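Local coordinates for magnesium-protoporphyrin O-methyltransferase (PDB 4QDJ), which transfers a methyl group from S-adenosyl-L-methionine to Mg-protoporphyrin IX, giving its 13-monomethyl ester in chlorophyll biosynthesis, at residues A[208-213]-A[224-229]; A[37-42]-A[217-222]. All coordinates share one frame; numbering follows the deposited sequence. Where two conformers were deposited one is given.

Interaction 1. Residues A[208-213]-A[224-229]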
ATOM      1  N   SER A 208      11.601  11.523  -9.799  1.00 15.89           N
ATOM      2  CA  SER A 208      12.680  11.894  -8.892  0.60 16.05           C
ATOM      3  C   SER A 208      12.187  11.782  -7.455  1.00 14.48           C
ATOM      4  O   SER A 208      10.990  11.877  -7.193  1.00 15.63           O
ATOM      5  CB  SER A 208      13.168  13.315  -9.174  0.60 19.08           C
ATOM      6  OG  SER A 208      12.162  14.268  -8.881  0.60 21.35           O
ATOM      7  N   ILE A 209      13.111  11.574  -6.526  1.00 12.39           N
ATOM      8  CA  ILE A 209      12.739  11.413  -5.127  1.00 11.26           C
ATOM      9  C   ILE A 209      12.534  12.764  -4.448  1.00 11.11           C
ATOM     10  O   ILE A 209      13.364  13.666  -4.576  1.00 13.20           O
ATOM     11  CB  ILE A 209      13.794  10.596  -4.360  1.00 11.97           C
ATOM     12  CG1 ILE A 209      14.026   9.248  -5.049  1.00 14.89           C
ATOM     13  CG2 ILE A 209      13.373  10.400  -2.917  1.00 12.73           C
ATOM     14  CD1 ILE A 209      12.772   8.415  -5.197  1.00 15.96           C
ATOM     15  N   ALA A 210      11.412  12.901  -3.746  1.00 10.44           N
ATOM     16  CA  ALA A 210      11.139  14.089  -2.947  1.00 11.26           C
ATOM     17  C   ALA A 210      11.326  13.748  -1.471  1.00  9.95           C
ATOM     18  O   ALA A 210      12.446  13.498  -1.030  1.00 12.45           O
ATOM     19  CB  ALA A 210       9.733  14.598  -3.212  1.00 12.98           C
ATOM     20  N   ARG A 211      10.237  13.718  -0.709  1.00  9.16           N
ATOM     21  CA  ARG A 211      10.338  13.341   0.698  1.00  7.81           C
ATOM     22  C   ARG A 211      10.639  11.855   0.856  1.00  8.75           C
ATOM     23  O   ARG A 211      10.307  11.045  -0.010  1.00  8.63           O
ATOM     24  CB  ARG A 211       9.065  13.712   1.465  1.00  8.12           C
ATOM     25  CG  ARG A 211       8.879  15.210   1.628  1.00  8.71           C
ATOM     26  CD  ARG A 211       7.525  15.561   2.219  1.00 10.26           C
ATOM     27  NE  ARG A 211       6.447  15.299   1.272  1.00  9.40           N
ATOM     28  CZ  ARG A 211       5.199  15.736   1.411  1.00  9.45           C
ATOM     29  NH1 ARG A 211       4.858  16.467   2.463  1.00 10.59           N
ATOM     30  NH2 ARG A 211       4.291  15.440   0.490  1.00 10.20           N
ATOM     31  N   THR A 212      11.301  11.508   1.952  1.00  8.04           N
ATOM     32  CA  THR A 212      11.486  10.109   2.310  1.00  7.70           C
ATOM     33  C   THR A 212      11.226   9.945   3.794  1.00  7.55           C
ATOM     34  O   THR A 212      11.210  10.921   4.545  1.00  7.37           O
ATOM     35  CB  THR A 212      12.904   9.569   1.991  1.00  8.08           C
ATOM     36  OG1 THR A 212      13.844  10.053   2.958  1.00 10.02           O
ATOM     37  CG2 THR A 212      13.354   9.968   0.597  1.00  9.87           C
ATOM     38  N   GLY A 213      11.014   8.705   4.208  1.00  6.94           N
ATOM     39  CA  GLY A 213      10.767   8.407   5.600  1.00  7.15           C
ATOM     40  C   GLY A 213      11.301   7.038   5.941  1.00  7.98           C
ATOM     41  O   GLY A 213      11.768   6.301   5.071  1.00  9.24           O
ATOM     42  N   ILE A 224      10.187   4.547   3.303  1.00  8.02           N
ATOM     43  CA  ILE A 224       9.143   5.204   2.523  1.00  7.80           C
ATOM     44  C   ILE A 224       9.749   6.220   1.561  1.00  7.31           C
ATOM     45  O   ILE A 224      10.532   7.072   1.969  1.00  8.79           O
ATOM     46  CB  ILE A 224       8.136   5.927   3.441  1.00  8.51           C
ATOM     47  CG1 ILE A 224       7.779   5.049   4.643  1.00 11.63           C
ATOM     48  CG2 ILE A 224       6.885   6.322   2.664  1.00  9.15           C
ATOM     49  CD1 ILE A 224       7.014   5.780   5.727  1.00 13.28           C
ATOM     50  N   LEU A 225       9.388   6.123   0.285  1.00  8.47           N
ATOM     51  CA  LEU A 225       9.858   7.075  -0.718  1.00  7.30           C
ATOM     52  C   LEU A 225       8.692   7.779  -1.392  1.00  8.60           C
ATOM     53  O   LEU A 225       7.750   7.132  -1.850  1.00  9.95           O
ATOM     54  CB  LEU A 225      10.694   6.369  -1.788  1.00  8.91           C
ATOM     55  CG  LEU A 225      11.941   5.611  -1.335  1.00  9.90           C
ATOM     56  CD1 LEU A 225      12.628   4.966  -2.530  1.00 11.44           C
ATOM     57  CD2 LEU A 225      12.897   6.536  -0.598  1.00 11.63           C
ATOM     58  N   GLU A 226       8.760   9.104  -1.446  1.00  7.64           N
ATOM     59  CA  GLU A 226       7.836   9.885  -2.254  1.00  7.20           C
ATOM     60  C   GLU A 226       8.537  10.230  -3.555  1.00  8.84           C
ATOM     61  O   GLU A 226       9.588  10.871  -3.549  1.00 10.66           O
ATOM     62  CB  GLU A 226       7.424  11.170  -1.533  1.00  8.77           C
ATOM     63  CG  GLU A 226       6.507  12.065  -2.354  1.00  9.70           C
ATOM     64  CD  GLU A 226       6.257  13.410  -1.699  1.00 11.29           C
ATOM     65  OE1 GLU A 226       7.216  13.999  -1.161  1.00 11.63           O
ATOM     66  OE2 GLU A 226       5.100  13.877  -1.718  1.00 13.66           O
ATOM     67  N   ALA A 227       7.965   9.786  -4.668  1.00  9.05           N
ATOM     68  CA  ALA A 227       8.532  10.057  -5.980  1.00 10.51           C
ATOM     69  C   ALA A 227       7.611  10.986  -6.757  1.00 10.90           C
ATOM     70  O   ALA A 227       6.392  10.810  -6.762  1.00 10.94           O
ATOM     71  CB  ALA A 227       8.755   8.761  -6.742  1.00 12.40           C
ATOM     72  N   VAL A 228       8.197  11.984  -7.405  1.00 11.73           N
ATOM     73  CA  VAL A 228       7.425  12.956  -8.170  0.66 13.34           C
ATOM     74  C   VAL A 228       7.897  12.999  -9.621  1.00 15.12           C
ATOM     75  O   VAL A 228       9.100  12.985  -9.893  1.00 16.09           O
ATOM     76  CB  VAL A 228       7.507  14.362  -7.531  0.66 15.21           C
ATOM     77  CG1 VAL A 228       6.875  15.409  -8.434  0.66 18.83           C
ATOM     78  CG2 VAL A 228       6.838  14.357  -6.161  0.66 12.55           C
ATOM     79  N   ARG A 229       6.944  13.030 -10.547  1.00 17.10           N
ATOM     80  CA  ARG A 229       7.245  13.062 -11.968  1.00 21.92           C
ATOM     81  C   ARG A 229       7.967  14.358 -12.322  1.00 26.40           C
ATOM     82  O   ARG A 229       7.462  15.450 -12.069  1.00 27.92           O
ATOM     83  CB  ARG A 229       5.953  12.917 -12.777  1.00 21.51           C
ATOM     84  CG  ARG A 229       6.162  12.575 -14.237  1.00 22.60           C
ATOM     85  CD  ARG A 229       4.839  12.331 -14.948  1.00 19.44           C
ATOM     86  NE  ARG A 229       4.261  11.021 -14.645  1.00 17.52           N
ATOM     87  CZ  ARG A 229       4.626   9.891 -15.244  1.00 18.90           C
ATOM     88  NH1 ARG A 229       5.581   9.907 -16.166  1.00 20.58           N
ATOM     89  NH2 ARG A 229       4.043   8.745 -14.918  1.00 18.21           N
TER
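E226 and R211 meet at a beta bulge between two antiparallel strands, and E226 has more of its surface buried here than any other residue. Its CG lies anti to the backbone N (chi1 177°), and the extended chain beyond carries the carboxylate to the guanidinium edge, the side chains crossing at a slant with their planes 30° apart. The grip is side-on: R211 NE donates to E226 OE1 at 2.9 Å and R211 NH2 to E226 OE2 at 2.8 Å, two nearly straight bonds that make up the salt bridge. E226 OE1 accepts a second bond, from the backbone N of R211 at 3.1 Å, through its anti lone pair. A glutamate suits this place because its carboxylate serves the partner's main chain and side chain together.

The main chain explains the need. I209 pairs with A227, but T212 with L225, so A210 and R211 together face E226, whose O accepts from A210 N at 2.7 Å and whose N donates to R211 O at 2.9 Å. R211 N, displaced by the extra residue, turns to OE1 instead. An alanine in place of E226 would probably leave R211 N and NE without their acceptor and R159 without this carboxylate, the guanidinium then relying on D58, which also pairs with NH2.

I224, covered as much as R211, closes the end near G213: G213 N binds I224 O at 2.8 Å, while the branched side chain of I224 packs on helix 35-58. The whole is a bulged beta hairpin, its 207-216 strand edging the sheet of a class I, Rossmann-like methyltransferase.

Interaction 2. Residues A[37-42]-A[217-222]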
ATOM      1  N   GLN A  37       3.615  -9.205  16.984  1.00 14.71           N
ATOM      2  CA  GLN A  37       2.495  -8.671  16.217  1.00 13.77           C
ATOM      3  C   GLN A  37       2.151  -7.248  16.645  1.00 12.84           C
ATOM      4  O   GLN A  37       1.781  -6.415  15.819  1.00 13.00           O
ATOM      5  CB  GLN A  37       1.269  -9.576  16.370  1.00 16.08           C
ATOM      6  CG  GLN A  37       1.436 -10.956  15.752  1.00 20.00           C
ATOM      7  CD  GLN A  37       0.420 -11.958  16.266  1.00 23.86           C
ATOM      8  OE1 GLN A  37      -0.294 -11.698  17.236  1.00 24.95           O
ATOM      9  NE2 GLN A  37       0.353 -13.116  15.618  0.66 24.01           N
ATOM     10  N   LYS A  38       2.275  -6.974  17.940  1.00 12.49           N
ATOM     11  CA  LYS A  38       2.000  -5.641  18.465  1.00 12.64           C
ATOM     12  C   LYS A  38       3.010  -4.639  17.918  1.00 12.44           C
ATOM     13  O   LYS A  38       2.660  -3.507  17.582  1.00 12.71           O
ATOM     14  CB  LYS A  38       2.038  -5.649  19.994  1.00 14.64           C
ATOM     15  CG  LYS A  38       1.688  -4.314  20.635  1.00 18.65           C
ATOM     16  CD  LYS A  38       0.324  -3.819  20.178  0.64 19.87           C
ATOM     17  CE  LYS A  38      -0.223  -2.759  21.120  0.30 20.83           C
ATOM     18  NZ  LYS A  38       0.747  -1.654  21.345  0.31 21.24           N
ATOM     19  N   ASP A  39       4.264  -5.067  17.827  1.00 12.41           N
ATOM     20  CA  ASP A  39       5.324  -4.236  17.271  1.00 12.60           C
ATOM     21  C   ASP A  39       5.044  -3.908  15.804  1.00 12.76           C
ATOM     22  O   ASP A  39       5.262  -2.781  15.353  1.00 12.59           O
ATOM     23  CB  ASP A  39       6.671  -4.946  17.414  1.00 15.29           C
ATOM     24  CG  ASP A  39       7.827  -4.102  16.927  1.00 18.68           C
ATOM     25  OD1 ASP A  39       8.350  -3.295  17.723  1.00 22.18           O
ATOM     26  OD2 ASP A  39       8.214  -4.249  15.748  0.62 17.77           O
ATOM     27  N   ILE A  40       4.553  -4.899  15.068  1.00 10.84           N
ATOM     28  CA  ILE A  40       4.189  -4.715  13.666  1.00 11.08           C
ATOM     29  C   ILE A  40       2.991  -3.775  13.528  1.00 10.97           C
ATOM     30  O   ILE A  40       2.974  -2.898  12.661  1.00 10.63           O
ATOM     31  CB  ILE A  40       3.878  -6.065  12.992  1.00 13.69           C
ATOM     32  CG1 ILE A  40       5.131  -6.942  12.965  1.00 15.04           C
ATOM     33  CG2 ILE A  40       3.339  -5.858  11.583  1.00 12.69           C
ATOM     34  CD1 ILE A  40       4.884  -8.345  12.453  1.00 17.13           C
ATOM     35  N   ARG A  41       1.997  -3.957  14.393  1.00 10.02           N
ATOM     36  CA  ARG A  41       0.826  -3.084  14.413  1.00  9.28           C
ATOM     37  C   ARG A  41       1.233  -1.626  14.601  1.00 10.04           C
ATOM     38  O   ARG A  41       0.806  -0.749  13.848  1.00 10.00           O
ATOM     39  CB  ARG A  41      -0.141  -3.506  15.524  1.00  9.05           C
ATOM     40  CG  ARG A  41      -1.279  -2.521  15.761  1.00  9.62           C
ATOM     41  CD  ARG A  41      -2.137  -2.934  16.946  1.00 11.94           C
ATOM     42  NE  ARG A  41      -2.958  -4.105  16.652  1.00 11.38           N
ATOM     43  CZ  ARG A  41      -3.667  -4.762  17.564  1.00 12.26           C
ATOM     44  NH1 ARG A  41      -3.648  -4.367  18.831  1.00 14.11           N
ATOM     45  NH2 ARG A  41      -4.389  -5.817  17.212  1.00 12.76           N
ATOM     46  N   VAL A  42       2.074  -1.377  15.600  1.00  9.96           N
ATOM     47  CA  VAL A  42       2.530  -0.024  15.910  1.00 11.21           C
ATOM     48  C   VAL A  42       3.388   0.564  14.787  1.00 11.01           C
ATOM     49  O   VAL A  42       3.211   1.721  14.398  1.00 11.68           O
ATOM     50  CB  VAL A  42       3.307   0.006  17.246  1.00 13.39           C
ATOM     51  CG1 VAL A  42       3.944   1.370  17.471  1.00 16.57           C
ATOM     52  CG2 VAL A  42       2.382  -0.356  18.401  1.00 15.08           C
ATOM     53  N   THR A 217      11.121  -0.300  13.957  1.00 23.83           N
ATOM     54  CA  THR A 217      10.828  -0.878  15.260  1.00 25.44           C
ATOM     55  C   THR A 217      11.610  -2.176  15.386  1.00 25.75           C
ATOM     56  O   THR A 217      12.494  -2.455  14.577  1.00 27.24           O
ATOM     57  CB  THR A 217       9.328  -1.152  15.450  1.00 25.74           C
ATOM     58  OG1 THR A 217       8.913  -2.195  14.561  1.00 25.80           O
ATOM     59  CG2 THR A 217       8.511   0.105  15.176  1.00 25.86           C
ATOM     60  N   ARG A 218      11.281  -2.976  16.393  1.00 25.22           N
ATOM     61  CA  ARG A 218      12.014  -4.208  16.642  1.00 26.19           C
ATOM     62  C   ARG A 218      11.814  -5.241  15.534  1.00 23.53           C
ATOM     63  O   ARG A 218      12.763  -5.909  15.122  1.00 24.36           O
ATOM     64  CB  ARG A 218      11.625  -4.788  18.004  1.00 30.32           C
ATOM     65  CG  ARG A 218      12.454  -5.981  18.438  0.79 38.02           C
ATOM     66  CD  ARG A 218      12.329  -6.210  19.935  0.70 25.82           C
ATOM     67  NE  ARG A 218      12.914  -7.481  20.348  0.80 57.58           N
ATOM     68  CZ  ARG A 218      13.359  -7.735  21.574  0.68 66.43           C
ATOM     69  NH1 ARG A 218      13.297  -6.799  22.512  0.70 59.21           N
ATOM     70  NH2 ARG A 218      13.874  -8.922  21.861  0.60 43.44           N
ATOM     71  N   PHE A 219      10.585  -5.359  15.041  1.00 19.97           N
ATOM     72  CA  PHE A 219      10.252  -6.396  14.068  1.00 19.42           C
ATOM     73  C   PHE A 219       9.648  -5.841  12.784  1.00 19.86           C
ATOM     74  O   PHE A 219       9.195  -6.600  11.928  1.00 22.16           O
ATOM     75  CB  PHE A 219       9.281  -7.406  14.682  1.00 20.72           C
ATOM     76  CG  PHE A 219       9.805  -8.078  15.915  1.00 21.13           C
ATOM     77  CD1 PHE A 219      10.733  -9.101  15.818  1.00 22.93           C
ATOM     78  CD2 PHE A 219       9.367  -7.690  17.170  1.00 20.49           C
ATOM     79  CE1 PHE A 219      11.216  -9.724  16.950  1.00 24.10           C
ATOM     80  CE2 PHE A 219       9.847  -8.312  18.307  1.00 22.63           C
ATOM     81  CZ  PHE A 219      10.773  -9.328  18.197  1.00 23.34           C
ATOM     82  N   TYR A 220       9.638  -4.520  12.653  1.00 16.44           N
ATOM     83  CA  TYR A 220       9.037  -3.882  11.490  1.00 15.13           C
ATOM     84  C   TYR A 220       9.960  -2.806  10.936  1.00 15.66           C
ATOM     85  O   TYR A 220      10.376  -1.899  11.656  1.00 17.42           O
ATOM     86  CB  TYR A 220       7.671  -3.291  11.857  1.00 14.66           C
ATOM     87  CG  TYR A 220       6.986  -2.532  10.740  1.00 13.59           C
ATOM     88  CD1 TYR A 220       6.143  -3.180   9.843  1.00 12.91           C
ATOM     89  CD2 TYR A 220       7.170  -1.165  10.592  1.00 12.78           C
ATOM     90  CE1 TYR A 220       5.512  -2.482   8.823  1.00 12.17           C
ATOM     91  CE2 TYR A 220       6.547  -0.461   9.580  1.00 12.36           C
ATOM     92  CZ  TYR A 220       5.718  -1.121   8.700  1.00 11.48           C
ATOM     93  OH  TYR A 220       5.102  -0.409   7.697  1.00 12.07           O
ATOM     94  N   TYR A 221      10.282  -2.917   9.653  1.00 15.92           N
ATOM     95  CA  TYR A 221      11.169  -1.963   9.001  1.00 17.83           C
ATOM     96  C   TYR A 221      10.582  -1.567   7.659  1.00 17.19           C
ATOM     97  O   TYR A 221      10.389  -2.410   6.783  1.00 20.77           O
ATOM     98  CB  TYR A 221      12.560  -2.569   8.813  1.00 22.08           C
ATOM     99  CG  TYR A 221      13.173  -3.083  10.096  1.00 26.30           C
ATOM    100  CD1 TYR A 221      13.948  -2.256  10.899  0.43 27.72           C
ATOM    101  CD2 TYR A 221      12.973  -4.394  10.507  1.00 29.01           C
ATOM    102  CE1 TYR A 221      14.509  -2.720  12.074  0.59 29.22           C
ATOM    103  CE2 TYR A 221      13.526  -4.867  11.681  1.00 29.75           C
ATOM    104  CZ  TYR A 221      14.295  -4.027  12.460  1.00 30.71           C
ATOM    105  OH  TYR A 221      14.850  -4.495  13.629  0.47 30.04           O
ATOM    106  N   SER A 222      10.291  -0.283   7.502  1.00 12.64           N
ATOM    107  CA  SER A 222       9.653   0.194   6.285  1.00 11.34           C
ATOM    108  C   SER A 222      10.255   1.514   5.837  1.00 10.72           C
ATOM    109  O   SER A 222      10.110   2.538   6.507  1.00 12.17           O
ATOM    110  CB  SER A 222       8.145   0.339   6.496  1.00 13.78           C
ATOM    111  OG  SER A 222       7.475   0.523   5.262  1.00 14.91           O
TER
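D39 reaches from helix 35-58 to the turn at T217 to Y220, and its carboxylate carries the polar part of the contact. Its CG stands anti to the backbone N (chi1 -177°), which sends the group out from the helix. There it meets T217 tip to tip, T217 OG1 donating to D39 OD2 over a very short 2.5 Å. D39 OD2 also accepts from F219 N at 2.7 Å, the donor lying 50° above the carboxylate plane, while R218 N binds D39 OD1 on its syn side at 3.2 Å. An aspartate fits because its two oxygens can take up successive N-H groups of a turn together with a hydroxyl. Within the turn, T217 N donates to Y220 O at 2.9 Å, and the hydroxyl of Y220 bonds to D135 and T47.

Apolar contacts flank these bonds. D39 CB sits at the edge of the F219 ring, 3.9 Å from F219 CD2, and R218 CG lies over one face of that ring. I40 places CG2 4.2 Å from Y220 CD1; W24 and I27 of helix 19-27 also touch I40.

A helix carboxylate thus binds the turn of the C-terminal beta hairpin, beside the S-adenosylmethionine pocket of this Rossmann-like methyltransferase.

How the interactions relate
Both interactions draw on the C-terminal hairpin of strands 207-216 and 221-229, with centres about 22 Å apart. Interaction 1 joins its two strands to each other at the edge of the mixed sheet; interaction 2 ties its turn to helix 35-58, near the start of the chain. Along the sequence the order is 37-42, 208-213, 217-222, 224-229, so the segments alternate, and those of the two contacts adjoin without otherwise touching. Helix 35-58 runs beside both, since I224 and E226 also pack on it. The hairpin is therefore held to helix 35-58 at its turn and again at I224 and E226, close to bound S-adenosylmethionine at the turn end.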